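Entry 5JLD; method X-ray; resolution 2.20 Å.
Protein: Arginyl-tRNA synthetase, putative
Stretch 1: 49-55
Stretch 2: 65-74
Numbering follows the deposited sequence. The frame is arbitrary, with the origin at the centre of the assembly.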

ATOM      1  N   ASN A  49     -25.213   7.966 -13.897  1.00 36.36           N
ATOM      2  CA  ASN A  49     -26.317   8.306 -12.990  1.00 38.57           C
ATOM      3  C   ASN A  49     -27.668   8.467 -13.657  1.00 42.02           C
ATOM      4  O   ASN A  49     -28.702   8.261 -13.012  1.00 50.15           O
ATOM      5  CB  ASN A  49     -25.985   9.570 -12.200  1.00 50.81           C
ATOM      6  CG  ASN A  49     -24.978   9.307 -11.099  1.00 53.88           C
ATOM      7  OD1 ASN A  49     -23.777   9.276 -11.348  1.00 55.01           O
ATOM      8  ND2 ASN A  49     -25.463   9.088  -9.880  1.00 53.95           N
ATOM      9  N   ALA A  50     -27.677   8.789 -14.948  1.00 42.83           N
ATOM     10  CA  ALA A  50     -28.939   8.915 -15.667  1.00 47.75           C
ATOM     11  C   ALA A  50     -29.716   7.607 -15.624  1.00 45.73           C
ATOM     12  O   ALA A  50     -30.942   7.607 -15.597  1.00 42.68           O
ATOM     13  CB  ALA A  50     -28.706   9.343 -17.121  1.00 42.83           C
ATOM     14  N   ILE A  51     -28.999   6.488 -15.616  1.00 53.44           N
ATOM     15  CA  ILE A  51     -29.652   5.183 -15.663  1.00 52.26           C
ATOM     16  C   ILE A  51     -30.404   4.947 -14.349  1.00 46.17           C
ATOM     17  O   ILE A  51     -31.585   4.589 -14.345  1.00 51.63           O
ATOM     18  CB  ILE A  51     -28.628   4.074 -15.954  1.00 53.73           C
ATOM     19  CG1 ILE A  51     -28.042   4.307 -17.354  1.00 61.07           C
ATOM     20  CG2 ILE A  51     -29.275   2.682 -15.858  1.00 44.82           C
ATOM     21  CD1 ILE A  51     -26.889   3.401 -17.729  1.00 57.46           C
ATOM     22  N   ASN A  52     -29.746   5.232 -13.239  1.00 44.43           N
ATOM     23  CA  ASN A  52     -30.398   5.109 -11.937  1.00 53.64           C
ATOM     24  C   ASN A  52     -31.526   6.127 -11.722  1.00 60.68           C
ATOM     25  O   ASN A  52     -32.565   5.802 -11.133  1.00 61.25           O
ATOM     26  CB  ASN A  52     -29.355   5.212 -10.831  1.00 57.20           C
ATOM     27  CG  ASN A  52     -28.571   3.917 -10.672  1.00 71.68           C
ATOM     28  OD1 ASN A  52     -28.794   2.949 -11.412  1.00 63.94           O
ATOM     29  ND2 ASN A  52     -27.645   3.892  -9.717  1.00 81.01           N
ATOM     30  N   ILE A  53     -31.347   7.343 -12.228  1.00 58.31           N
ATOM     31  CA  ILE A  53     -32.400   8.344 -12.113  1.00 45.04           C
ATOM     32  C   ILE A  53     -33.615   7.903 -12.917  1.00 51.09           C
ATOM     33  O   ILE A  53     -34.748   8.099 -12.487  1.00 59.03           O
ATOM     34  CB  ILE A  53     -31.923   9.731 -12.576  1.00 44.90           C
ATOM     35  CG1 ILE A  53     -30.825  10.241 -11.639  1.00 50.95           C
ATOM     36  CG2 ILE A  53     -33.078  10.720 -12.577  1.00 44.01           C
ATOM     37  CD1 ILE A  53     -30.173  11.529 -12.079  1.00 51.71           C
ATOM     38  N   TYR A  54     -33.378   7.297 -14.081  1.00 51.79           N
ATOM     39  CA  TYR A  54     -34.475   6.817 -14.924  1.00 54.11           C
ATOM     40  C   TYR A  54     -35.179   5.649 -14.260  1.00 51.40           C
ATOM     41  O   TYR A  54     -36.394   5.548 -14.311  1.00 49.78           O
ATOM     42  CB  TYR A  54     -33.979   6.401 -16.315  1.00 54.72           C
ATOM     43  CG  TYR A  54     -35.079   5.882 -17.228  1.00 54.48           C
ATOM     44  CD1 TYR A  54     -36.077   6.722 -17.692  1.00 59.29           C
ATOM     45  CD2 TYR A  54     -35.111   4.553 -17.628  1.00 52.05           C
ATOM     46  CE1 TYR A  54     -37.081   6.256 -18.523  1.00 62.49           C
ATOM     47  CE2 TYR A  54     -36.110   4.076 -18.462  1.00 59.96           C
ATOM     48  CZ  TYR A  54     -37.093   4.929 -18.902  1.00 62.04           C
ATOM     49  OH  TYR A  54     -38.086   4.465 -19.735  1.00 65.67           O
ATOM     50  N   LYS A  55     -34.419   4.765 -13.625  1.00 59.24           N
ATOM     51  CA  LYS A  55     -35.048   3.628 -12.968  1.00 72.11           C
ATOM     52  C   LYS A  55     -35.896   4.087 -11.777  1.00 69.42           C
ATOM     53  O   LYS A  55     -37.036   3.654 -11.633  1.00 66.63           O
ATOM     54  CB  LYS A  55     -33.992   2.600 -12.547  1.00 79.78           C
ATOM     55  CG  LYS A  55     -33.350   1.912 -13.755  1.00 88.26           C
ATOM     56  CD  LYS A  55     -32.496   0.702 -13.392  1.00 94.70           C
ATOM     57  CE  LYS A  55     -31.262   1.076 -12.579  1.00 93.53           C
ATOM     58  NZ  LYS A  55     -30.365  -0.098 -12.328  1.00 84.02           N
TER
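Stretch 2, residues 65-74: NAQKISEFII

Stretch 2 is a helix from Ala66 onward, with Asn65 as its N-cap, and it lies across the helix of stretch 1 with the two N-to-C directions 124° apart, a steeply crossed arrangement that leans toward antiparallel. The axes approach to 8.4 Å, and an alanine stands in each of the two nearest CA pairs. Where the backbones come nearest, Ala50 faces Ser70 with CA atoms 5.2 Å apart, and Tyr54 faces Ala66 with CA atoms 5.3 Å apart. The spacing of four on both helices, run in opposite order, sets the register. No hydrogen bond joins the stretches; the contact is one of shape.

Ala50 is the knob. Ala50 CB points toward stretch 2 and sits among Ala66, Ile69, Ser70 and Ile73, 3.7 Å from Ser70 CB, 3.9 Å from Ile69 CG2 and 4.1 Å from Ile73 CD1. Ser70 adopts the p rotamer (chi1 76°), which brings its OG back to its own helix, where Ser70 OG donates to Gln67 O at 2.8 Å. The polar group is thus satisfied within its own helix, while its CB meets the methyl of Ala50.

Ile69 has the largest buried area of stretch 2 in this contact. Its chi1 of m and chi2 of t, common for isoleucine in helices, extend Ile69 CD1 to Tyr54, 3.6 Å from Tyr54 CA and 3.7 Å from Tyr54 CB; the same Ile69 CD1 lies 4.1 Å from Ile53 CG2. All five isoleucines of the two stretches are m, t; it is the direction of CA to CB, toward the partner helix, that brings Ile53, Ile69 and Ile73 into the contact.

Tyr54 breaks the m pattern of the other long side chains of its stretch. With chi1 at t (179°), the ring reaches along the start of helix 66-74: one face covers Asn65 C, 3.4 Å from Tyr54 CE1, and Ala66 CA, 3.7 Å from Tyr54 CG, while Ile69 CD1 lies at the ring edge. Ala66 stands where the backbones come near, with Tyr54 CB 3.8 Å from Ala66 CB.

Beneath that ring, the helix start is held by Asn65. Its CB points away from stretch 1, and chi1 in p (56°) turns the amide back over the first turn, where Lys68 N donates to Asn65 OD1 at 3.0 Å in a capping bond. The rule is economical: one alanine in each of the two closest backbone pairs, isoleucines directed at the partner helix around them, and in Asn65 and Ser70 polar side chains that serve their own helix.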

ATOM      1  N   ASN A  65     -37.194   7.355 -21.996  1.00 64.19           N
ATOM      2  CA  ASN A  65     -36.057   6.452 -21.836  1.00 57.31           C
ATOM      3  C   ASN A  65     -34.928   7.127 -21.053  1.00 61.08           C
ATOM      4  O   ASN A  65     -34.992   8.324 -20.766  1.00 62.82           O
ATOM      5  CB  ASN A  65     -35.546   6.000 -23.200  1.00 59.38           C
ATOM      6  CG  ASN A  65     -35.181   7.163 -24.094  1.00 55.60           C
ATOM      7  OD1 ASN A  65     -34.150   7.813 -23.889  1.00 52.78           O
ATOM      8  ND2 ASN A  65     -36.020   7.442 -25.084  1.00 55.04           N
ATOM      9  N   ALA A  66     -33.892   6.365 -20.715  1.00 56.34           N
ATOM     10  CA  ALA A  66     -32.785   6.900 -19.931  1.00 53.44           C
ATOM     11  C   ALA A  66     -31.945   7.916 -20.737  1.00 50.32           C
ATOM     12  O   ALA A  66     -31.421   8.901 -20.179  1.00 49.93           O
ATOM     13  CB  ALA A  66     -31.900   5.744 -19.404  1.00 48.27           C
ATOM     14  N   GLN A  67     -31.840   7.692 -22.044  1.00 45.55           N
ATOM     15  CA  GLN A  67     -31.012   8.554 -22.887  1.00 47.87           C
ATOM     16  C   GLN A  67     -31.492  10.004 -22.852  1.00 43.23           C
ATOM     17  O   GLN A  67     -30.683  10.922 -22.873  1.00 44.39           O
ATOM     18  CB  GLN A  67     -30.958   8.048 -24.341  1.00 43.62           C
ATOM     19  CG  GLN A  67     -29.918   8.821 -25.172  1.00 48.60           C
ATOM     20  CD  GLN A  67     -29.512   8.141 -26.464  1.00 47.45           C
ATOM     21  OE1 GLN A  67     -30.262   7.349 -27.035  1.00 46.79           O
ATOM     22  NE2 GLN A  67     -28.293   8.427 -26.915  1.00 42.76           N
ATOM     23  N   LYS A  68     -32.798  10.220 -22.787  1.00 44.34           N
ATOM     24  CA  LYS A  68     -33.285  11.591 -22.694  1.00 51.65           C
ATOM     25  C   LYS A  68     -32.851  12.284 -21.405  1.00 47.55           C
ATOM     26  O   LYS A  68     -32.488  13.464 -21.408  1.00 50.89           O
ATOM     27  CB  LYS A  68     -34.797  11.633 -22.836  1.00 58.38           C
ATOM     28  CG  LYS A  68     -35.291  10.933 -24.086  1.00 64.20           C
ATOM     29  CD  LYS A  68     -36.483  11.664 -24.626  1.00 71.09           C
ATOM     30  CE  LYS A  68     -37.622  11.638 -23.628  1.00 74.42           C
ATOM     31  NZ  LYS A  68     -38.918  11.825 -24.313  1.00 85.19           N
ATOM     32  N   ILE A  69     -32.848  11.537 -20.312  1.00 46.32           N
ATOM     33  CA  ILE A  69     -32.349  12.068 -19.053  1.00 42.55           C
ATOM     34  C   ILE A  69     -30.873  12.420 -19.207  1.00 44.00           C
ATOM     35  O   ILE A  69     -30.436  13.517 -18.821  1.00 45.56           O
ATOM     36  CB  ILE A  69     -32.571  11.066 -17.907  1.00 45.92           C
ATOM     37  CG1 ILE A  69     -34.082  10.866 -17.696  1.00 53.48           C
ATOM     38  CG2 ILE A  69     -31.854  11.507 -16.611  1.00 41.30           C
ATOM     39  CD1 ILE A  69     -34.437  10.106 -16.407  1.00 56.47           C
ATOM     40  N   SER A  70     -30.104  11.525 -19.820  1.00 45.17           N
ATOM     41  CA  SER A  70     -28.681  11.819 -19.950  1.00 47.75           C
ATOM     42  C   SER A  70     -28.468  13.064 -20.817  1.00 42.97           C
ATOM     43  O   SER A  70     -27.557  13.845 -20.564  1.00 44.53           O
ATOM     44  CB  SER A  70     -27.919  10.621 -20.516  1.00 46.53           C
ATOM     45  OG  SER A  70     -28.121  10.478 -21.892  1.00 50.57           O
ATOM     46  N   GLU A  71     -29.339  13.261 -21.806  1.00 41.81           N
ATOM     47  CA  GLU A  71     -29.269  14.439 -22.667  1.00 47.36           C
ATOM     48  C   GLU A  71     -29.604  15.738 -21.910  1.00 49.32           C
ATOM     49  O   GLU A  71     -28.985  16.778 -22.128  1.00 45.60           O
ATOM     50  CB  GLU A  71     -30.213  14.259 -23.863  1.00 46.37           C
ATOM     51  CG  GLU A  71     -29.571  14.588 -25.178  1.00 59.25           C
ATOM     52  CD  GLU A  71     -28.444  13.645 -25.534  1.00 64.41           C
ATOM     53  OE1 GLU A  71     -28.694  12.430 -25.604  1.00 77.07           O
ATOM     54  OE2 GLU A  71     -27.313  14.119 -25.770  1.00 64.69           O
ATOM     55  N   PHE A  72     -30.594  15.682 -21.027  1.00 46.05           N
ATOM     56  CA  PHE A  72     -30.864  16.822 -20.148  1.00 56.00           C
ATOM     57  C   PHE A  72     -29.609  17.155 -19.283  1.00 52.61           C
ATOM     58  O   PHE A  72     -29.130  18.324 -19.234  1.00 49.85           O
ATOM     59  CB  PHE A  72     -32.096  16.505 -19.289  1.00 57.20           C
ATOM     60  CG  PHE A  72     -32.637  17.674 -18.516  1.00 51.21           C
ATOM     61  CD1 PHE A  72     -32.700  18.937 -19.083  1.00 44.09           C
ATOM     62  CD2 PHE A  72     -33.115  17.493 -17.222  1.00 46.98           C
ATOM     63  CE1 PHE A  72     -33.218  20.007 -18.365  1.00 50.78           C
ATOM     64  CE2 PHE A  72     -33.626  18.553 -16.498  1.00 48.36           C
ATOM     65  CZ  PHE A  72     -33.676  19.815 -17.065  1.00 47.98           C
ATOM     66  N   ILE A  73     -29.043  16.120 -18.662  1.00 40.15           N
ATOM     67  CA  ILE A  73     -27.813  16.302 -17.874  1.00 39.03           C
ATOM     68  C   ILE A  73     -26.683  16.952 -18.699  1.00 43.28           C
ATOM     69  O   ILE A  73     -26.036  17.894 -18.260  1.00 44.69           O
ATOM     70  CB  ILE A  73     -27.306  14.967 -17.307  1.00 46.01           C
ATOM     71  CG1 ILE A  73     -28.292  14.425 -16.261  1.00 48.85           C
ATOM     72  CG2 ILE A  73     -25.892  15.136 -16.726  1.00 38.32           C
ATOM     73  CD1 ILE A  73     -27.883  13.108 -15.664  1.00 48.23           C
ATOM     74  N   ILE A  74     -26.454  16.433 -19.896  1.00 42.05           N
ATOM     75  CA  ILE A  74     -25.458  16.989 -20.804  1.00 47.42           C
ATOM     76  C   ILE A  74     -25.753  18.459 -21.140  1.00 51.00           C
ATOM     77  O   ILE A  74     -24.845  19.296 -21.123  1.00 42.78           O
ATOM     78  CB  ILE A  74     -25.384  16.150 -22.102  1.00 48.74           C
ATOM     79  CG1 ILE A  74     -24.734  14.787 -21.799  1.00 44.38           C
ATOM     80  CG2 ILE A  74     -24.641  16.907 -23.216  1.00 45.91           C
ATOM     81  CD1 ILE A  74     -24.556  13.890 -23.008  1.00 45.09           C
TER